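Local coordinates for HRDC domain-containing protein (Bifidobacterium adolescentis ATCC 15703, PDB 3CYM) that is uncharacterised but probably acts as a 3'-5' exonuclease on nucleic acids, as a ribonuclease D-like protein with an HRDC domain, at residues Asp57-Phe62 / Asn167-Asp172; Phe119-Ala124 / Glu174-Leu179; Phe133-Val138 / Leu147-Ser152. All coordinates share one frame; numbering follows the deposited sequence. Where two conformers were deposited one is given.

Contact 1 (Asp57-Phe62 / Asn167-Asp172); sequences DWLVQF and NYAALD. With NA (sodium ion), chain B.
The side-chain nitrogen NE2 of Q61 has two acceptors, the helix carbonyl of A169 and the carboxylate of E46, which also binds the sodium ion. Q61 NE2 lies 3.0 Å from A169 O, with an N-H...O angle of 152°. The carbonyl is met a little outside its own plane. Q61 CG stands beside the backbone N and comes 3.4 Å from A169 O. The bend at chi2 (111°) then turns the amide so that NE2 reaches the carbonyl. A leucine here has no N-H and would probably leave A169 O and the E46 carboxylate without this donor, with E46 freer to turn beside the sodium.

L59 approaches the same helix residue, its CD2 pressing on A169 CB at 3.5 Å. The small methyl of A169 thus meets both inward side chains of the strand. The axes of strand 59-62 and helix 167-172 come within 8.0 Å of each other and cross at -44°. A classic beta bulge lies at the start of this strand, where W58 and L59 together pair with E46 of the neighbouring strand 40-47.

Y168 and D172 fit the Y-x-x-x-D signature of ribonuclease D-type exonucleases in the DEDD group. D172 OD2 binds the sodium at 2.5 Å, and D44, E46 and three waters complete the site. The ion probably sits where relatives hold a catalytic divalent metal. The carboxyl carbon CG of D172 stands over one face of the Y168 ring, shifted toward the rim. The ring's hydroxyl OH meets a sodium-bound water at 2.5 Å. K149 reaches both of these side chains, with a salt bridge to D172 and a hydrogen bond to Y168.

Contact 2 (Phe119-Ala124 / Glu174-Leu179); sequences FDTEIA and ELLIEL
T121 and L179 touch through their methyl groups. T121 CG2 lies 4.0 Å from L179 CD1, and L179 CB is almost as near the same methyl. The two side chains cross at about a right angle. L176, one turn earlier in its helix, adds a looser touch, its CD2 standing 4.3 Å from T121 OG1. No hydrogen bond joins the two segments.

The chi1 of T121 (53°) sets OG1 between the backbone N and the carbonyl carbon, with CG2 beside the backbone N. OG1 can then bond to H99 while CG2 is left for L179. The edge of the F119 ring meets T121 CG2 in plane from within the same segment.

The contact lies where edge strand 117-120 of the RNase H-like sheet passes straight into helix 121-127. Helix 176-190 packs against that junction. F119 pairs by backbone hydrogen bonds with W96 and L98 of strand 95-98.

D120 is the N-cap of helix 121-127. Its OD1 accepts from E122 N at 3.0 Å, on the anti side and somewhat out of the carboxylate plane. A weak second bond to D120 OD1 comes from I123 N at 3.4 Å. D120 is fixed in turn by the backbone N of D100 and the hydroxyl of S101. On the other segment, L179 N bonds to L175 O at 2.9 Å, closing the first turn of helix 176-190. V138 of helix 135-143 packs on L179.

Contact 3 (Phe133-Val138 / Leu147-Ser152); sequences FGLAAV and LAKEHS
With chi1 at -174°, L135 swings CG opposite the backbone N and brings its branched end to that of L147. The two side chains cross obliquely, with L135 CD2 3.9 Å from L147 CD1. K149 bends twice, at chi2 (-91°) and chi3 (-85°), and curls past the start of the helix. Its CG rests on A136 CB at 4.1 Å, and its CE lies 4.3 Å from L135 CB. Its NZ leaves this contact for the metal site, where Y168 and D172 receive it. The aliphatic part of the lysine thus packs on the helix while its ammonium group lies at the site.

A136 is the middle of the contact. Its CB faces the backbone as well, 3.8 Å from L147 O. A water bridges the same two residues: it donates to A136 O at 2.5 Å and accepts from L147 N at 2.9 Å. G134 is the N-cap of helix 135-143, and V138 N bonds to G134 O at 3.1 Å in its first turn. The backbone makes an inverse gamma turn about K149, a sharp bend in a segment without regular structure.

The 147-152 segment follows strand 145-146 and leads toward helix 163-174. L147 also packs on L175, and L135 on L176 and L179, so the start of helix 135-143 is wedged between this loop and helix 176-190.

Overall arrangement
All three contacts belong to the exonuclease domain. The centres of contacts 1 and 2 lie about 15 Å apart, and that of contact 3 is about 13 Å from either of them. Along the chain the segments of contacts 1 and 2 alternate, and contact 3 is nested inside the loops closed by both. Contacts 1 and 2 reach the same mixed sheet, through strands 57-65 and 117-120, and use successive helices, 163-174 and 176-190. Contact 3 joins them: it meets contact 1 through the salt bridge of its lysine, and L135 CD1 is 3.8 Å from L176 CD2 of contact 2. The metal site is thus tied to the helices packed beside it.

Contact 1 (Asp57-Phe62 / Asn167-Asp172)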
loop_
_atom_site.group_PDB
_atom_site.type_symbol
_atom_site.label_atom_id
_atom_site.label_comp_id
_atom_site.label_asym_id
_atom_site.label_seq_id
_atom_site.Cartn_x
_atom_site.Cartn_y
_atom_site.Cartn_z
ATOM N N ASP A 57 -0.880 -10.984 5.321
ATOM C CA ASP A 57 0.503 -11.140 5.714
ATOM C C ASP A 57 0.866 -12.627 5.780
ATOM O O ASP A 57 0.175 -13.421 6.420
ATOM C CB ASP A 57 0.766 -10.455 7.058
ATOM C CG ASP A 57 0.586 -8.939 7.002
ATOM O OD1 ASP A 57 0.635 -8.347 5.899
ATOM O OD2 ASP A 57 0.405 -8.327 8.082
ATOM N N TRP A 58 1.943 -12.990 5.094
ATOM C CA TRP A 58 2.492 -14.333 5.160
ATOM C C TRP A 58 3.724 -14.394 6.057
ATOM O O TRP A 58 4.309 -15.464 6.278
ATOM C CB TRP A 58 2.782 -14.835 3.748
ATOM C CG TRP A 58 1.520 -15.263 3.076
ATOM C CD1 TRP A 58 0.685 -14.486 2.321
ATOM C CD2 TRP A 58 0.911 -16.555 3.148
ATOM N NE1 TRP A 58 -0.397 -15.223 1.900
ATOM C CE2 TRP A 58 -0.284 -16.497 2.387
ATOM C CE3 TRP A 58 1.262 -17.762 3.763
ATOM C CZ2 TRP A 58 -1.119 -17.595 2.225
ATOM C CZ3 TRP A 58 0.432 -18.854 3.604
ATOM C CH2 TRP A 58 -0.753 -18.763 2.846
ATOM N N LEU A 59 4.114 -13.230 6.564
ATOM C CA LEU A 59 5.167 -13.114 7.570
ATOM C C LEU A 59 5.017 -11.790 8.306
ATOM O O LEU A 59 4.529 -10.805 7.752
ATOM C CB LEU A 59 6.566 -13.228 6.945
ATOM C CG LEU A 59 7.772 -13.345 7.902
ATOM C CD1 LEU A 59 7.721 -14.572 8.801
ATOM C CD2 LEU A 59 9.052 -13.340 7.116
ATOM N N VAL A 60 5.439 -11.787 9.564
ATOM C CA VAL A 60 5.351 -10.629 10.426
ATOM C C VAL A 60 6.676 -10.571 11.212
ATOM O O VAL A 60 7.121 -11.579 11.758
ATOM C CB VAL A 60 4.070 -10.736 11.294
ATOM C CG1 VAL A 60 4.294 -10.266 12.659
ATOM C CG2 VAL A 60 2.900 -9.985 10.640
ATOM N N GLN A 61 7.329 -9.408 11.204
ATOM C CA GLN A 61 8.691 -9.278 11.732
ATOM C C GLN A 61 8.746 -8.254 12.844
ATOM O O GLN A 61 8.254 -7.139 12.682
ATOM C CB GLN A 61 9.693 -8.870 10.643
ATOM C CG GLN A 61 9.720 -9.734 9.402
ATOM C CD GLN A 61 9.186 -9.021 8.183
ATOM O OE1 GLN A 61 8.043 -9.226 7.795
ATOM N NE2 GLN A 61 10.005 -8.167 7.583
ATOM N N PHE A 62 9.356 -8.641 13.964
ATOM C CA PHE A 62 9.513 -7.758 15.114
ATOM C C PHE A 62 10.915 -7.761 15.678
ATOM O O PHE A 62 11.642 -8.735 15.542
ATOM C CB PHE A 62 8.518 -8.119 16.217
ATOM C CG PHE A 62 7.096 -7.925 15.814
ATOM C CD1 PHE A 62 6.620 -6.652 15.498
ATOM C CD2 PHE A 62 6.240 -9.007 15.707
ATOM C CE1 PHE A 62 5.301 -6.463 15.098
ATOM C CE2 PHE A 62 4.920 -8.820 15.319
ATOM C CZ PHE A 62 4.453 -7.543 15.004
ATOM N N ASN A 167 16.587 -13.952 6.271
ATOM C CA ASN A 167 17.618 -12.926 6.446
ATOM C C ASN A 167 17.158 -11.540 5.975
ATOM O O ASN A 167 17.360 -10.539 6.685
ATOM C CB ASN A 167 18.911 -13.348 5.734
ATOM C CG ASN A 167 20.051 -12.402 5.987
ATOM O OD1 ASN A 167 20.309 -12.015 7.120
ATOM N ND2 ASN A 167 20.750 -12.026 4.927
ATOM N N TYR A 168 16.538 -11.495 4.794
ATOM C CA TYR A 168 15.919 -10.274 4.266
ATOM C C TYR A 168 14.871 -9.713 5.222
ATOM O O TYR A 168 14.852 -8.514 5.491
ATOM C CB TYR A 168 15.282 -10.529 2.885
ATOM C CG TYR A 168 14.444 -9.373 2.345
ATOM C CD1 TYR A 168 15.012 -8.394 1.518
ATOM C CD2 TYR A 168 13.081 -9.266 2.647
ATOM C CE1 TYR A 168 14.242 -7.331 1.016
ATOM C CE2 TYR A 168 12.310 -8.210 2.159
ATOM C CZ TYR A 168 12.894 -7.250 1.342
ATOM O OH TYR A 168 12.121 -6.210 0.864
ATOM N N ALA A 169 13.991 -10.585 5.711
ATOM C CA ALA A 169 12.894 -10.185 6.574
ATOM C C ALA A 169 13.387 -9.690 7.937
ATOM O O ALA A 169 12.835 -8.740 8.498
ATOM C CB ALA A 169 11.917 -11.327 6.738
ATOM N N ALA A 170 14.439 -10.329 8.443
ATOM C CA ALA A 170 15.107 -9.897 9.662
ATOM C C ALA A 170 15.804 -8.550 9.481
ATOM O O ALA A 170 15.656 -7.656 10.316
ATOM C CB ALA A 170 16.093 -10.932 10.104
ATOM N N LEU A 171 16.545 -8.401 8.384
ATOM C CA LEU A 171 17.256 -7.151 8.107
ATOM C C LEU A 171 16.343 -5.931 7.971
ATOM O O LEU A 171 16.766 -4.814 8.248
ATOM C CB LEU A 171 18.200 -7.285 6.901
ATOM C CG LEU A 171 19.545 -7.966 7.206
ATOM C CD1 LEU A 171 20.229 -8.364 5.901
ATOM C CD2 LEU A 171 20.470 -7.093 8.057
ATOM N N ASP A 172 15.088 -6.156 7.583
ATOM C CA ASP A 172 14.105 -5.078 7.480
ATOM C C ASP A 172 13.601 -4.469 8.802
ATOM O O ASP A 172 13.092 -3.341 8.802
ATOM C CB ASP A 172 12.925 -5.522 6.616
ATOM C CG ASP A 172 13.084 -5.125 5.167
ATOM O OD1 ASP A 172 14.160 -4.625 4.769
ATOM O OD2 ASP A 172 12.104 -5.305 4.410
HETATM NA NA NA B . 9.668 -5.373 4.026
HETATM O O HOH W 1 9.768 -6.109 1.659
HETATM O O HOH W 2 8.972 -3.123 4.168
HETATM O O HOH W 3 7.345 -5.423 3.614
#

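Contact 2 (Phe119-Ala124 / Glu174-Leu179)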
loop_
_atom_site.group_PDB
_atom_site.type_symbol
_atom_site.label_atom_id
_atom_site.label_comp_id
_atom_site.label_asym_id
_atom_site.label_seq_id
_atom_site.Cartn_x
_atom_site.Cartn_y
_atom_site.Cartn_z
ATOM N N PHE A 119 6.088 5.585 15.251
ATOM C CA PHE A 119 7.075 6.406 14.577
ATOM C C PHE A 119 7.211 5.857 13.171
ATOM O O PHE A 119 7.659 4.726 12.980
ATOM C CB PHE A 119 8.427 6.392 15.291
ATOM C CG PHE A 119 9.407 7.387 14.739
ATOM C CD1 PHE A 119 9.537 8.635 15.316
ATOM C CD2 PHE A 119 10.200 7.080 13.632
ATOM C CE1 PHE A 119 10.431 9.573 14.793
ATOM C CE2 PHE A 119 11.097 8.008 13.113
ATOM C CZ PHE A 119 11.214 9.252 13.696
ATOM N N ASP A 120 6.819 6.658 12.186
ATOM C CA ASP A 120 6.945 6.251 10.792
ATOM C C ASP A 120 8.251 6.807 10.208
ATOM O O ASP A 120 8.393 8.019 10.023
ATOM C CB ASP A 120 5.710 6.690 9.989
ATOM C CG ASP A 120 5.582 5.996 8.637
ATOM O OD1 ASP A 120 6.597 5.661 7.986
ATOM O OD2 ASP A 120 4.429 5.816 8.199
ATOM N N THR A 121 9.202 5.917 9.914
ATOM C CA THR A 121 10.509 6.348 9.403
ATOM C C THR A 121 10.431 6.876 7.968
ATOM O O THR A 121 11.309 7.612 7.544
ATOM C CB THR A 121 11.605 5.247 9.488
ATOM O OG1 THR A 121 11.142 4.046 8.860
ATOM C CG2 THR A 121 11.992 4.955 10.927
ATOM N N GLU A 122 9.392 6.499 7.222
ATOM C CA GLU A 122 9.221 7.047 5.892
ATOM C C GLU A 122 8.675 8.456 6.006
ATOM O O GLU A 122 9.211 9.363 5.392
ATOM C CB GLU A 122 8.328 6.184 4.989
ATOM C CG GLU A 122 8.099 6.822 3.608
ATOM C CD GLU A 122 7.762 5.837 2.506
ATOM O OE1 GLU A 122 6.651 5.946 1.953
ATOM O OE2 GLU A 122 8.601 4.967 2.184
ATOM N N ILE A 123 7.633 8.635 6.812
ATOM C CA ILE A 123 7.038 9.956 7.019
ATOM C C ILE A 123 8.059 10.979 7.536
ATOM O O ILE A 123 8.162 12.093 7.002
ATOM C CB ILE A 123 5.783 9.867 7.923
ATOM C CG1 ILE A 123 4.645 9.171 7.162
ATOM C CG2 ILE A 123 5.362 11.243 8.417
ATOM C CD1 ILE A 123 3.350 9.027 7.941
ATOM N N ALA A 124 8.829 10.578 8.549
ATOM C CA ALA A 124 9.925 11.384 9.091
ATOM C C ALA A 124 10.991 11.746 8.050
ATOM O O ALA A 124 11.429 12.889 7.993
ATOM C CB ALA A 124 10.560 10.679 10.276
ATOM N N GLU A 174 15.859 -4.909 11.612
ATOM C CA GLU A 174 17.161 -4.869 12.303
ATOM C C GLU A 174 17.666 -3.476 12.722
ATOM O O GLU A 174 18.323 -3.342 13.756
ATOM C CB GLU A 174 18.208 -5.606 11.440
ATOM C CG GLU A 174 19.714 -5.476 11.804
ATOM C CD GLU A 174 20.122 -6.183 13.097
ATOM O OE1 GLU A 174 19.264 -6.808 13.757
ATOM O OE2 GLU A 174 21.319 -6.100 13.466
ATOM N N LEU A 175 17.345 -2.448 11.943
ATOM C CA LEU A 175 17.910 -1.111 12.180
ATOM C C LEU A 175 16.896 -0.029 12.514
ATOM O O LEU A 175 17.262 1.137 12.638
ATOM C CB LEU A 175 18.762 -0.670 10.981
ATOM C CG LEU A 175 19.941 -1.583 10.623
ATOM C CD1 LEU A 175 20.493 -1.232 9.258
ATOM C CD2 LEU A 175 21.024 -1.532 11.700
ATOM N N LEU A 176 15.631 -0.413 12.669
ATOM C CA LEU A 176 14.559 0.553 12.885
ATOM C C LEU A 176 14.605 1.310 14.226
ATOM O O LEU A 176 14.246 2.482 14.269
ATOM C CB LEU A 176 13.183 -0.098 12.690
ATOM C CG LEU A 176 12.827 -0.608 11.295
ATOM C CD1 LEU A 176 11.389 -1.070 11.264
ATOM C CD2 LEU A 176 13.057 0.466 10.225
ATOM N N ILE A 177 15.048 0.666 15.307
ATOM C CA ILE A 177 15.135 1.394 16.578
ATOM C C ILE A 177 16.264 2.434 16.545
ATOM O O ILE A 177 16.114 3.529 17.081
ATOM C CB ILE A 177 15.091 0.484 17.870
ATOM C CG1 ILE A 177 16.476 0.063 18.344
ATOM C CG2 ILE A 177 14.149 -0.741 17.719
ATOM C CD1 ILE A 177 16.949 0.853 19.517
ATOM N N GLU A 178 17.366 2.092 15.878
ATOM C CA GLU A 178 18.488 3.014 15.687
ATOM C C GLU A 178 18.138 4.125 14.700
ATOM O O GLU A 178 18.618 5.251 14.841
ATOM C CB GLU A 178 19.755 2.278 15.226
ATOM C CG GLU A 178 20.366 1.362 16.272
ATOM C CD GLU A 178 19.932 -0.091 16.131
ATOM O OE1 GLU A 178 18.958 -0.374 15.398
ATOM O OE2 GLU A 178 20.574 -0.958 16.761
ATOM N N LEU A 179 17.314 3.798 13.707
ATOM C CA LEU A 179 16.795 4.797 12.772
ATOM C C LEU A 179 15.986 5.857 13.492
ATOM O O LEU A 179 16.284 7.045 13.360
ATOM C CB LEU A 179 15.927 4.161 11.690
ATOM C CG LEU A 179 16.542 3.843 10.329
ATOM C CD1 LEU A 179 15.406 3.508 9.367
ATOM C CD2 LEU A 179 17.413 4.991 9.798
#

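Contact 3 (Phe133-Val138 / Leu147-Ser152)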
loop_
_atom_site.group_PDB
_atom_site.type_symbol
_atom_site.label_atom_id
_atom_site.label_comp_id
_atom_site.label_asym_id
_atom_site.label_seq_id
_atom_site.Cartn_x
_atom_site.Cartn_y
_atom_site.Cartn_z
ATOM N N PHE A 133 13.348 7.928 -0.355
ATOM C CA PHE A 133 12.872 7.635 0.991
ATOM C C PHE A 133 12.439 6.184 1.181
ATOM O O PHE A 133 11.595 5.888 2.032
ATOM C CB PHE A 133 11.734 8.596 1.368
ATOM C CG PHE A 133 10.671 8.739 0.303
ATOM C CD1 PHE A 133 10.687 9.827 -0.573
ATOM C CD2 PHE A 133 9.643 7.805 0.192
ATOM C CE1 PHE A 133 9.694 9.975 -1.557
ATOM C CE2 PHE A 133 8.648 7.941 -0.788
ATOM C CZ PHE A 133 8.670 9.032 -1.655
ATOM N N GLY A 134 13.016 5.282 0.389
ATOM C CA GLY A 134 12.881 3.855 0.649
ATOM C C GLY A 134 13.721 3.497 1.865
ATOM O O GLY A 134 14.577 4.287 2.286
ATOM N N LEU A 135 13.486 2.315 2.433
ATOM C CA LEU A 135 14.214 1.881 3.631
ATOM C C LEU A 135 15.733 1.928 3.455
ATOM O O LEU A 135 16.427 2.534 4.264
ATOM C CB LEU A 135 13.772 0.488 4.109
ATOM C CG LEU A 135 14.416 0.061 5.437
ATOM C CD1 LEU A 135 14.022 1.034 6.567
ATOM C CD2 LEU A 135 14.118 -1.383 5.833
ATOM N N ALA A 136 16.227 1.324 2.378
ATOM C CA ALA A 136 17.659 1.262 2.102
ATOM C C ALA A 136 18.343 2.638 2.008
ATOM O O ALA A 136 19.414 2.840 2.592
ATOM C CB ALA A 136 17.911 0.434 0.846
ATOM N N ALA A 137 17.714 3.581 1.299
ATOM C CA ALA A 137 18.238 4.951 1.145
ATOM C C ALA A 137 18.262 5.737 2.462
ATOM O O ALA A 137 19.192 6.512 2.713
ATOM C CB ALA A 137 17.446 5.709 0.084
ATOM N N VAL A 138 17.243 5.509 3.293
ATOM C CA VAL A 138 17.102 6.125 4.616
ATOM C C VAL A 138 18.117 5.596 5.639
ATOM O O VAL A 138 18.715 6.386 6.376
ATOM C CB VAL A 138 15.627 6.006 5.149
ATOM C CG1 VAL A 138 15.509 6.367 6.632
ATOM C CG2 VAL A 138 14.699 6.887 4.330
ATOM N N LEU A 147 21.575 -1.954 3.047
ATOM C CA LEU A 147 20.809 -3.192 2.974
ATOM C C LEU A 147 20.608 -3.534 1.498
ATOM O O LEU A 147 20.083 -2.714 0.739
ATOM C CB LEU A 147 19.452 -3.037 3.678
ATOM C CG LEU A 147 19.402 -2.523 5.125
ATOM C CD1 LEU A 147 17.970 -2.196 5.536
ATOM C CD2 LEU A 147 20.027 -3.513 6.114
ATOM N N ALA A 148 21.052 -4.723 1.087
ATOM C CA ALA A 148 20.830 -5.197 -0.285
ATOM C C ALA A 148 19.451 -5.831 -0.364
ATOM O O ALA A 148 19.281 -6.998 -0.018
ATOM C CB ALA A 148 21.904 -6.193 -0.690
ATOM N N LYS A 149 18.463 -5.060 -0.809
ATOM C CA LYS A 149 17.059 -5.477 -0.727
ATOM C C LYS A 149 16.691 -6.472 -1.837
ATOM O O LYS A 149 16.064 -6.114 -2.839
ATOM C CB LYS A 149 16.149 -4.246 -0.721
ATOM C CG LYS A 149 16.383 -3.315 0.479
ATOM C CD LYS A 149 15.486 -3.665 1.658
ATOM C CE LYS A 149 14.123 -2.987 1.528
ATOM N NZ LYS A 149 13.030 -3.764 2.177
ATOM N N GLU A 150 17.074 -7.731 -1.619
ATOM C CA GLU A 150 17.119 -8.754 -2.675
ATOM C C GLU A 150 15.853 -9.605 -2.858
ATOM O O GLU A 150 15.619 -10.124 -3.953
ATOM C CB GLU A 150 18.338 -9.670 -2.481
ATOM C CG GLU A 150 19.687 -8.992 -2.747
ATOM C CD GLU A 150 20.879 -9.940 -2.642
ATOM O OE1 GLU A 150 21.868 -9.730 -3.379
ATOM O OE2 GLU A 150 20.837 -10.888 -1.829
ATOM N N HIS A 151 15.051 -9.749 -1.805
ATOM C CA HIS A 151 13.900 -10.661 -1.831
ATOM C C HIS A 151 12.562 -9.948 -1.619
ATOM O O HIS A 151 11.636 -10.500 -1.011
ATOM C CB HIS A 151 14.108 -11.805 -0.827
ATOM C CG HIS A 151 15.393 -12.545 -1.033
ATOM N ND1 HIS A 151 15.556 -13.493 -2.022
ATOM C CD2 HIS A 151 16.589 -12.449 -0.406
ATOM C CE1 HIS A 151 16.792 -13.961 -1.984
ATOM N NE2 HIS A 151 17.440 -13.344 -1.011
ATOM N N SER A 152 12.474 -8.738 -2.172
ATOM C CA SER A 152 11.295 -7.879 -2.031
ATOM C C SER A 152 10.062 -8.433 -2.739
ATOM O O SER A 152 8.953 -8.352 -2.210
ATOM C CB SER A 152 11.599 -6.457 -2.529
ATOM O OG SER A 152 11.764 -6.414 -3.938
HETATM O O HOH W 4 20.688 0.778 3.247
#